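Local coordinates for ankyrin repeat domain protein (PDB 6MCA), which is a Legionella effector, also called AnkH, that interacts with the host LARP7 component of the 7SK snRNP complex and probably contains a cysteine protease-like fold, at residues Gly176-Leu181 with Ser403-Ala408; Trp383-Lys388 with Leu430-Lys435; Arg398-Ser403 with Leu437-Leu442; Ala421-His424 with Arg428-Glu431. All coordinates share one frame; numbering follows the deposited sequence.

Interaction 1 of 4, residues Gly176-Leu181 with Ser403-Ala408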
# COMPACT_ATOMS: atom_id res chain seq x y z
N GLY A 176 -8.79 20.12 -8.37
CA GLY A 176 -10.02 19.79 -9.05
C GLY A 176 -9.86 19.08 -10.37
O GLY A 176 -10.86 18.84 -11.05
N GLU A 177 -8.64 18.73 -10.76
CA GLU A 177 -8.37 18.07 -12.02
C GLU A 177 -8.29 16.56 -11.83
O GLU A 177 -7.90 16.07 -10.76
CB GLU A 177 -7.06 18.58 -12.64
CG GLU A 177 -6.80 20.06 -12.40
CD GLU A 177 -5.54 20.55 -13.08
OE1 GLU A 177 -5.62 21.50 -13.89
OE2 GLU A 177 -4.46 19.98 -12.81
N PHE A 178 -8.65 15.83 -12.87
CA PHE A 178 -8.65 14.37 -12.82
C PHE A 178 -7.26 13.82 -13.12
O PHE A 178 -6.60 14.25 -14.07
CB PHE A 178 -9.67 13.80 -13.81
CG PHE A 178 -11.10 14.05 -13.42
CD1 PHE A 178 -11.71 13.28 -12.44
CD2 PHE A 178 -11.83 15.04 -14.05
CE1 PHE A 178 -13.02 13.51 -12.09
CE2 PHE A 178 -13.15 15.27 -13.70
CZ PHE A 178 -13.75 14.50 -12.72
N ILE A 179 -6.82 12.87 -12.30
CA ILE A 179 -5.59 12.13 -12.53
C ILE A 179 -5.92 10.64 -12.54
O ILE A 179 -6.86 10.19 -11.88
CB ILE A 179 -4.50 12.43 -11.48
CG1 ILE A 179 -4.92 11.91 -10.11
CG2 ILE A 179 -4.21 13.93 -11.44
CD1 ILE A 179 -3.79 11.91 -9.10
N GLU A 180 -5.14 9.89 -13.30
CA GLU A 180 -5.36 8.45 -13.43
C GLU A 180 -4.77 7.70 -12.24
O GLU A 180 -3.74 8.09 -11.68
CB GLU A 180 -4.75 7.93 -14.73
CG GLU A 180 -5.67 8.03 -15.93
CD GLU A 180 -5.54 6.85 -16.88
OE1 GLU A 180 -4.62 6.03 -16.68
OE2 GLU A 180 -6.35 6.75 -17.82
N LEU A 181 -5.44 6.62 -11.87
CA LEU A 181 -5.03 5.75 -10.78
C LEU A 181 -5.18 4.32 -11.25
O LEU A 181 -6.24 3.94 -11.77
CB LEU A 181 -5.88 6.00 -9.52
CG LEU A 181 -5.69 5.10 -8.30
CD1 LEU A 181 -5.82 5.91 -7.03
CD2 LEU A 181 -6.68 3.95 -8.29
N SER A 403 -17.94 17.23 -4.11
CA SER A 403 -18.04 18.15 -5.23
C SER A 403 -18.48 17.39 -6.47
O SER A 403 -18.49 16.15 -6.49
CB SER A 403 -16.70 18.85 -5.45
OG SER A 403 -15.77 17.97 -6.07
N PRO A 404 -18.88 18.09 -7.54
CA PRO A 404 -19.28 17.37 -8.77
C PRO A 404 -18.21 16.46 -9.33
O PRO A 404 -18.52 15.33 -9.74
CB PRO A 404 -19.63 18.52 -9.73
CG PRO A 404 -20.04 19.63 -8.85
CD PRO A 404 -19.17 19.53 -7.63
N GLU A 405 -16.95 16.90 -9.35
CA GLU A 405 -15.89 16.07 -9.91
C GLU A 405 -15.62 14.86 -9.03
O GLU A 405 -15.48 13.73 -9.53
CB GLU A 405 -14.61 16.90 -10.09
CG GLU A 405 -14.77 18.09 -11.02
CD GLU A 405 -15.13 19.37 -10.28
OE1 GLU A 405 -14.66 19.54 -9.13
OE2 GLU A 405 -15.87 20.20 -10.84
N ARG A 406 -15.53 15.06 -7.71
CA ARG A 406 -15.37 13.92 -6.81
C ARG A 406 -16.58 13.01 -6.84
O ARG A 406 -16.44 11.79 -6.70
CB ARG A 406 -15.09 14.41 -5.39
CG ARG A 406 -13.85 15.29 -5.28
CD ARG A 406 -13.23 15.23 -3.89
NE ARG A 406 -14.23 15.39 -2.83
CZ ARG A 406 -14.56 14.43 -1.98
NH1 ARG A 406 -13.98 13.24 -2.05
NH2 ARG A 406 -15.48 14.67 -1.04
N LYS A 407 -17.78 13.57 -7.05
CA LYS A 407 -18.96 12.73 -7.22
C LYS A 407 -18.84 11.86 -8.46
O LYS A 407 -19.19 10.67 -8.43
CB LYS A 407 -20.21 13.60 -7.30
CG LYS A 407 -20.80 14.00 -5.95
CD LYS A 407 -22.25 14.43 -6.10
CE LYS A 407 -22.76 15.12 -4.85
NZ LYS A 407 -24.23 15.34 -4.90
N ALA A 408 -18.35 12.43 -9.57
CA ALA A 408 -18.15 11.64 -10.78
C ALA A 408 -17.13 10.54 -10.56
O ALA A 408 -17.32 9.40 -11.01
CB ALA A 408 -17.72 12.55 -11.93
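A two-stranded β-hairpin, 168-172 paired antiparallel with 178-182, meets the N-terminal turn of helix 404-421 here, and Phe178 of the second strand makes most of the contact with Glu405 and Ala408. The ring comes in by its far end. Phe178 CE1 lies 3.6 Å from Glu405 O, with the carbonyl oxygen at the ring edge and near its plane, while Phe178 CZ sits 3.7 Å from Glu405 CB. Ala408 CB, one turn on, is the looser partner at 4.5 Å from Phe178 CZ. Glu405 bends at CB-CG (chi2 93°), and its carboxylate plane ends up 75° from the phenyl plane. Glu405 CG also comes within 4.0 Å of Gly176 O, in the turn just before the strand. Ser403 is the N-cap of the helix: its OG receives a weak bond from Arg406 N at 3.3 Å. Helix 147-162 touches both segments: Leu181 packs on Phe153, and Arg406 forms a salt bridge with Asp152. The meeting itself is shallow and at the surface, and it rests on van der Waals touches plus one aromatic edge turned to a carbonyl oxygen, where slightly positive ring hydrogens probably find a mild electrostatic match. Glu405, as an acid in the first helical turn, would also be expected to suit the positive end of the helix dipole.

Interaction 2 of 4, residues Trp383-Lys388 with Leu430-Lys435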
# COMPACT_ATOMS: atom_id res chain seq x y z
N TRP A 383 -12.37 -10.58 8.24
CA TRP A 383 -11.68 -9.30 8.10
C TRP A 383 -11.75 -8.78 6.67
O TRP A 383 -12.02 -7.60 6.44
CB TRP A 383 -10.23 -9.45 8.56
CG TRP A 383 -9.33 -8.31 8.17
CD1 TRP A 383 -9.53 -6.98 8.43
CD2 TRP A 383 -8.08 -8.39 7.47
NE1 TRP A 383 -8.49 -6.24 7.93
CE2 TRP A 383 -7.59 -7.08 7.34
CE3 TRP A 383 -7.34 -9.45 6.94
CZ2 TRP A 383 -6.38 -6.80 6.70
CZ3 TRP A 383 -6.14 -9.18 6.31
CH2 TRP A 383 -5.68 -7.86 6.19
N VAL A 384 -11.53 -9.66 5.69
CA VAL A 384 -11.52 -9.22 4.29
C VAL A 384 -12.91 -8.74 3.87
O VAL A 384 -13.05 -7.69 3.23
CB VAL A 384 -11.00 -10.34 3.38
CG1 VAL A 384 -11.29 -10.03 1.92
CG2 VAL A 384 -9.51 -10.54 3.60
N GLU A 385 -13.96 -9.50 4.22
CA GLU A 385 -15.30 -9.07 3.84
C GLU A 385 -15.70 -7.79 4.56
O GLU A 385 -16.32 -6.89 3.95
CB GLU A 385 -16.31 -10.19 4.13
CG GLU A 385 -16.18 -11.40 3.20
CD GLU A 385 -16.31 -11.03 1.73
OE1 GLU A 385 -15.33 -11.21 0.98
OE2 GLU A 385 -17.39 -10.55 1.33
N TRP A 386 -15.35 -7.67 5.84
CA TRP A 386 -15.63 -6.44 6.58
C TRP A 386 -14.94 -5.25 5.93
O TRP A 386 -15.52 -4.17 5.85
CB TRP A 386 -15.19 -6.59 8.04
CG TRP A 386 -15.37 -5.35 8.85
CD1 TRP A 386 -16.44 -5.02 9.62
CD2 TRP A 386 -14.45 -4.25 8.95
NE1 TRP A 386 -16.25 -3.79 10.21
CE2 TRP A 386 -15.03 -3.30 9.81
CE3 TRP A 386 -13.19 -3.99 8.41
CZ2 TRP A 386 -14.39 -2.10 10.14
CZ3 TRP A 386 -12.56 -2.80 8.73
CH2 TRP A 386 -13.16 -1.87 9.59
N ASP A 387 -13.69 -5.43 5.47
CA ASP A 387 -12.97 -4.31 4.87
C ASP A 387 -13.57 -3.94 3.52
O ASP A 387 -13.65 -2.75 3.18
CB ASP A 387 -11.49 -4.66 4.73
CG ASP A 387 -10.60 -3.43 4.79
OD1 ASP A 387 -10.86 -2.55 5.64
OD2 ASP A 387 -9.64 -3.34 4.00
N LYS A 388 -13.99 -4.93 2.73
CA LYS A 388 -14.72 -4.65 1.50
C LYS A 388 -15.92 -3.75 1.78
O LYS A 388 -16.09 -2.69 1.17
CB LYS A 388 -15.19 -5.95 0.85
CG LYS A 388 -14.10 -6.79 0.20
CD LYS A 388 -14.72 -8.02 -0.46
CE LYS A 388 -13.66 -8.92 -1.07
NZ LYS A 388 -14.27 -10.14 -1.68
N LEU A 430 -25.44 -8.98 -4.00
CA LEU A 430 -26.69 -8.32 -4.32
C LEU A 430 -26.98 -7.17 -3.36
O LEU A 430 -27.51 -6.13 -3.76
CB LEU A 430 -27.84 -9.33 -4.32
CG LEU A 430 -28.08 -10.04 -5.65
CD1 LEU A 430 -29.00 -11.24 -5.47
CD2 LEU A 430 -28.64 -9.08 -6.69
N GLU A 431 -26.63 -7.34 -2.08
CA GLU A 431 -26.77 -6.24 -1.13
C GLU A 431 -25.86 -5.08 -1.50
O GLU A 431 -26.27 -3.91 -1.47
CB GLU A 431 -26.48 -6.72 0.29
CG GLU A 431 -27.42 -7.81 0.78
CD GLU A 431 -26.92 -8.48 2.05
OE1 GLU A 431 -27.50 -9.52 2.44
OE2 GLU A 431 -25.96 -7.97 2.65
N ARG A 432 -24.60 -5.38 -1.86
CA ARG A 432 -23.69 -4.34 -2.32
C ARG A 432 -24.23 -3.67 -3.58
O ARG A 432 -24.11 -2.45 -3.75
CB ARG A 432 -22.30 -4.92 -2.56
CG ARG A 432 -21.68 -5.59 -1.35
CD ARG A 432 -20.19 -5.81 -1.54
NE ARG A 432 -19.58 -6.43 -0.37
CZ ARG A 432 -19.02 -7.63 -0.37
NH1 ARG A 432 -18.98 -8.35 -1.48
NH2 ARG A 432 -18.49 -8.12 0.75
N ALA A 433 -24.83 -4.45 -4.48
CA ALA A 433 -25.39 -3.90 -5.70
C ALA A 433 -26.56 -2.98 -5.41
O ALA A 433 -26.74 -1.96 -6.08
CB ALA A 433 -25.81 -5.03 -6.65
N GLU A 434 -27.39 -3.33 -4.42
CA GLU A 434 -28.47 -2.44 -4.00
C GLU A 434 -27.90 -1.13 -3.47
O GLU A 434 -28.36 -0.04 -3.84
CB GLU A 434 -29.33 -3.13 -2.94
CG GLU A 434 -30.76 -2.63 -2.87
CD GLU A 434 -31.63 -3.19 -3.98
OE1 GLU A 434 -31.88 -2.46 -4.96
OE2 GLU A 434 -32.05 -4.36 -3.86
N LYS A 435 -26.91 -1.23 -2.58
CA LYS A 435 -26.23 -0.03 -2.07
C LYS A 435 -25.73 0.85 -3.20
O LYS A 435 -25.88 2.08 -3.16
CB LYS A 435 -25.06 -0.44 -1.18
CG LYS A 435 -25.42 -0.90 0.22
CD LYS A 435 -24.16 -1.01 1.07
CE LYS A 435 -24.40 -1.82 2.34
NZ LYS A 435 -23.12 -2.09 3.05
O HOH W 1 -17.70 -11.30 -1.37
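Glu385 and Arg432 join helix 373-399 to helix 427-440 through a salt bridge, with Lys388 as third member of the network. In the charged pair, Arg432 NH2 donates to Glu385 OE2 over 2.7 Å with an N-H...O angle of 160°. The oxygen lies almost in the guanidinium plane, but the donor stands above the carboxylate, 40° out of its plane, and the two flat groups are turned 52° apart. Arg432 reaches across with its chain extended from CG to NE, whereas Glu385 folds at chi2. The other carboxylate oxygen is taken within the same helix, where Lys388 NZ meets Glu385 OE1 at 3.1 Å on the syn side. One water adds a second route between the partners: it donates to Glu385 OE2 at 2.8 Å and accepts from Arg432 NH1 at 3.2 Å. The nonpolar part is slight, with Lys388 CB lying over one guanidinium face, 4.0 Å from Arg432 NH2. Sharing one carboxylate probably offsets the closeness of the two cations. A further acid, Asp389, pairs with Arg432 NE, so a second carboxylate helps to fix the rotation of the guanidinium. Lys435 repeats the theme one turn later by bridging to Asp393, and Phe163, just past helix 147-162, touches both Lys388 and Arg432 where the two helices are bridged.

Interaction 3 of 4, residues Arg398-Ser403 with Leu437-Leu442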
# COMPACT_ATOMS: atom_id res chain seq x y z
N ARG A 398 -19.19 9.36 1.32
CA ARG A 398 -18.52 10.52 0.75
C ARG A 398 -19.22 11.05 -0.50
O ARG A 398 -19.02 12.22 -0.85
CB ARG A 398 -17.06 10.19 0.43
CG ARG A 398 -16.20 9.99 1.66
CD ARG A 398 -14.83 9.47 1.29
NE ARG A 398 -14.05 9.12 2.48
CZ ARG A 398 -12.90 8.46 2.45
NH1 ARG A 398 -12.38 8.08 1.29
NH2 ARG A 398 -12.26 8.19 3.58
N PHE A 399 -20.00 10.21 -1.18
CA PHE A 399 -20.68 10.68 -2.40
C PHE A 399 -21.59 11.87 -2.12
O PHE A 399 -21.60 12.85 -2.88
CB PHE A 399 -21.47 9.55 -3.04
CG PHE A 399 -22.31 9.99 -4.21
CD1 PHE A 399 -21.74 10.15 -5.46
CD2 PHE A 399 -23.67 10.25 -4.05
CE1 PHE A 399 -22.51 10.56 -6.54
CE2 PHE A 399 -24.43 10.66 -5.13
CZ PHE A 399 -23.85 10.81 -6.37
N TYR A 400 -22.36 11.82 -1.03
CA TYR A 400 -23.35 12.86 -0.77
C TYR A 400 -22.72 14.15 -0.27
O TYR A 400 -23.39 15.19 -0.28
CB TYR A 400 -24.38 12.36 0.24
CG TYR A 400 -25.15 11.14 -0.22
CD1 TYR A 400 -26.22 11.27 -1.10
CD2 TYR A 400 -24.81 9.87 0.22
CE1 TYR A 400 -26.93 10.15 -1.53
CE2 TYR A 400 -25.50 8.76 -0.20
CZ TYR A 400 -26.56 8.90 -1.07
OH TYR A 400 -27.26 7.79 -1.50
N LEU A 401 -21.46 14.12 0.15
CA LEU A 401 -20.76 15.31 0.63
C LEU A 401 -19.77 15.86 -0.38
O LEU A 401 -19.03 16.80 -0.05
CB LEU A 401 -20.03 14.98 1.94
CG LEU A 401 -20.85 14.53 3.15
CD1 LEU A 401 -20.01 13.65 4.06
CD2 LEU A 401 -21.38 15.73 3.91
N ALA A 402 -19.75 15.33 -1.59
CA ALA A 402 -18.66 15.57 -2.52
C ALA A 402 -18.99 16.65 -3.54
O ALA A 402 -20.16 16.97 -3.80
CB ALA A 402 -18.29 14.27 -3.26
N SER A 403 -17.94 17.23 -4.11
CA SER A 403 -18.04 18.15 -5.23
C SER A 403 -18.48 17.39 -6.47
O SER A 403 -18.49 16.15 -6.49
CB SER A 403 -16.70 18.85 -5.45
OG SER A 403 -15.77 17.97 -6.07
N LEU A 437 -26.63 0.81 -6.56
CA LEU A 437 -27.70 1.27 -7.43
C LEU A 437 -28.53 2.38 -6.79
O LEU A 437 -29.18 3.14 -7.52
CB LEU A 437 -28.61 0.10 -7.82
CG LEU A 437 -28.01 -0.91 -8.79
CD1 LEU A 437 -28.94 -2.10 -8.98
CD2 LEU A 437 -27.69 -0.25 -10.13
N ASN A 438 -28.53 2.48 -5.46
CA ASN A 438 -29.13 3.65 -4.83
C ASN A 438 -28.54 4.95 -5.37
O ASN A 438 -29.25 5.96 -5.44
CB ASN A 438 -28.94 3.58 -3.31
CG ASN A 438 -30.20 3.14 -2.59
OD1 ASN A 438 -31.17 2.71 -3.21
ND2 ASN A 438 -30.19 3.25 -1.27
N ILE A 439 -27.27 4.93 -5.76
CA ILE A 439 -26.60 6.11 -6.28
C ILE A 439 -26.57 6.12 -7.80
O ILE A 439 -26.80 7.15 -8.42
CB ILE A 439 -25.17 6.21 -5.70
CG1 ILE A 439 -25.22 6.50 -4.20
CG2 ILE A 439 -24.36 7.26 -6.43
CD1 ILE A 439 -23.86 6.57 -3.54
N LEU A 440 -26.30 4.97 -8.42
CA LEU A 440 -26.14 4.92 -9.87
C LEU A 440 -27.46 5.05 -10.63
O LEU A 440 -27.44 5.12 -11.86
CB LEU A 440 -25.44 3.63 -10.29
CG LEU A 440 -23.94 3.59 -9.98
CD1 LEU A 440 -23.29 2.40 -10.66
CD2 LEU A 440 -23.28 4.89 -10.42
N ILE A 441 -28.60 5.07 -9.93
CA ILE A 441 -29.89 5.23 -10.59
C ILE A 441 -30.33 6.69 -10.67
O ILE A 441 -31.17 7.03 -11.52
CB ILE A 441 -30.93 4.33 -9.89
CG1 ILE A 441 -30.86 2.93 -10.50
CG2 ILE A 441 -32.35 4.88 -9.97
CD1 ILE A 441 -31.12 2.91 -11.99
N LEU A 442 -29.75 7.56 -9.84
CA LEU A 442 -30.00 9.00 -9.95
C LEU A 442 -29.84 9.46 -11.39
O LEU A 442 -29.01 8.95 -12.15
CB LEU A 442 -29.03 9.77 -9.05
CG LEU A 442 -29.02 9.40 -7.56
CD1 LEU A 442 -27.92 10.14 -6.82
CD2 LEU A 442 -30.38 9.68 -6.94
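Ile439 sets a methyl group squarely on the ring of Phe399, and this CH-pi contact is the centre of the meeting. Ile439 CG2 lies 3.6 Å from the centroid of the Phe399 ring and only 11° off the ring normal. The torsions explain the fit. Phe399 swings its ring away from its own backbone N (chi1 174°) and across to the opposite helix, while chi1 of Ile439 (-68°) puts CG2 anti to the backbone N and over that ring; the straight run through CG1 carries CD1 further out. The two side chains slide past each other in opposite directions, which brings Ile439 CD1 to 3.7 Å from Phe399 CD2, back toward the root of the ring, while CG2 stands over its centre. Leu442 adds a methyl near the far end, with its CD1 3.9 Å from Phe399 CE2, set obliquely to the ring. Tyr400, the next residue, comes from the opposite direction to Ile439, its OH 3.6 Å from Ile439 CG1. Within its own segment, the face of the tyrosine ring also lies over Phe399 CD2, so the two aromatic side chains and Ile439 close up on one another. The chain then leaves in a type I turn from Phe399 to Ala402. Around this cluster, Lys407 of helix 404-421 makes a cation-pi contact with the Phe399 face remote from Ile439, Tyr445 meets the same ring edge-to-face, and Ile439 also touches Leu414. The contact thus closes the end regions of helices 373-399 and 427-440 against helix 404-421, which lies between them in the chain.

Interaction 4 of 4, residues Ala421-His424 with Arg428-Glu431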
# COMPACT_ATOMS: atom_id res chain seq x y z
N ALA A 421 -17.21 -6.92 -9.88
CA ALA A 421 -17.05 -7.73 -8.68
C ALA A 421 -18.34 -8.31 -8.13
O ALA A 421 -18.29 -9.06 -7.15
CB ALA A 421 -16.37 -6.90 -7.58
N CYS A 422 -19.49 -8.01 -8.73
CA CYS A 422 -20.78 -8.46 -8.20
C CYS A 422 -21.37 -9.53 -9.11
O CYS A 422 -21.64 -9.27 -10.29
CB CYS A 422 -21.74 -7.28 -8.06
SG CYS A 422 -21.29 -6.10 -6.76
N ASP A 423 -21.59 -10.72 -8.56
CA ASP A 423 -22.25 -11.81 -9.26
C ASP A 423 -23.71 -11.88 -8.82
O ASP A 423 -24.02 -11.76 -7.63
CB ASP A 423 -21.56 -13.15 -8.98
CG ASP A 423 -20.10 -13.14 -9.38
OD1 ASP A 423 -19.72 -12.35 -10.27
OD2 ASP A 423 -19.32 -13.92 -8.80
N HIS A 424 -24.61 -12.08 -9.78
CA HIS A 424 -26.04 -12.04 -9.51
C HIS A 424 -26.52 -13.20 -8.64
O HIS A 424 -27.66 -13.15 -8.17
CB HIS A 424 -26.82 -12.02 -10.83
CG HIS A 424 -27.21 -13.38 -11.32
ND1 HIS A 424 -26.32 -14.22 -11.96
CD2 HIS A 424 -28.39 -14.05 -11.27
CE1 HIS A 424 -26.94 -15.35 -12.28
NE2 HIS A 424 -28.19 -15.27 -11.87
N ARG A 428 -24.75 -11.44 -0.83
CA ARG A 428 -23.95 -10.32 -0.33
C ARG A 428 -23.59 -9.37 -1.47
O ARG A 428 -23.66 -8.14 -1.30
CB ARG A 428 -22.69 -10.85 0.35
CG ARG A 428 -22.95 -11.89 1.43
N HIS A 429 -23.22 -9.92 -2.62
CA HIS A 429 -23.00 -9.09 -3.80
C HIS A 429 -24.27 -8.36 -4.20
O HIS A 429 -24.21 -7.23 -4.68
CB HIS A 429 -22.49 -9.95 -4.96
CG HIS A 429 -21.14 -10.54 -4.72
ND1 HIS A 429 -20.38 -11.09 -5.74
CD2 HIS A 429 -20.41 -10.69 -3.59
CE1 HIS A 429 -19.24 -11.54 -5.24
NE2 HIS A 429 -19.23 -11.31 -3.94
N LEU A 430 -25.44 -8.98 -4.00
CA LEU A 430 -26.69 -8.32 -4.32
C LEU A 430 -26.98 -7.17 -3.36
O LEU A 430 -27.51 -6.13 -3.76
CB LEU A 430 -27.84 -9.33 -4.32
CG LEU A 430 -28.08 -10.04 -5.65
CD1 LEU A 430 -29.00 -11.24 -5.47
CD2 LEU A 430 -28.64 -9.08 -6.69
N GLU A 431 -26.63 -7.34 -2.08
CA GLU A 431 -26.77 -6.24 -1.13
C GLU A 431 -25.86 -5.08 -1.50
O GLU A 431 -26.27 -3.91 -1.47
CB GLU A 431 -26.48 -6.72 0.29
CG GLU A 431 -27.42 -7.81 0.78
CD GLU A 431 -26.92 -8.48 2.05
OE1 GLU A 431 -27.50 -9.52 2.44
OE2 GLU A 431 -25.96 -7.97 2.65
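His429 has its CG beside the backbone N (chi1 -65°), and the ring reaches over to the loop so that ND1 faces the backbone N of Asp423. The bond that results is nearly straight: Asp423 N donates to His429 ND1 at 3.1 Å, with an N-H...N angle of 173°, and the donor lies at the ring edge, almost in its plane. The ring is thereby fixed by a main-chain N-H rather than by a side chain. Ala421 O also approaches His429 ND1, at 3.2 Å, but at an angle too poor for a hydrogen bond. The carboxylate of Asp423 runs alongside the imidazole, pointing the same way with its plane at 54° to the ring, yet its oxygens do not touch the ring nitrogen. Nearer the backbone, His429 CB rests 3.6 Å from Asp423 O. Cys422 packs alongside, its SG 3.8 Å from His429 O. The last touch is apolar carbon on carbonyl: Leu430 CD1 lies 3.6 Å from His424 O. From the side of helix 463-474, Asn467 grips the same loop twice, bonding Cys422 O through ND2 and His424 N through OD1, while Ile471 packs on both Cys422 and His424. The whole is a helical hairpin with a short connecting loop, in which the link between helices 404-421 and 427-440 is tied down by a histidine from the start of the second helix and braced by helix 463-474.

Each contact uses at least one segment from the helices after residue 373; interaction 1 joins them to the hairpin strand 178-182. Interactions 2 and 3 bridge the same two helices, 373-399 and 427-440, at centres about 17 Å apart, one polar and one apolar. Interaction 4 shares Leu430 and Glu431 with interaction 2, its centre about 8 Å away, and lies at the start of the helix that carries Arg432. Interaction 1 shares Ser403 with interaction 3 and touches it: Lys407 CE lies 3.2 Å from Phe399 O. Through its Phe178 contact, interaction 1 brings the hairpin against the same helix 404-421. A bound glycerol, probably from the crystallisation liquor, sits about 5 Å from the Lys388 side chain of interaction 2.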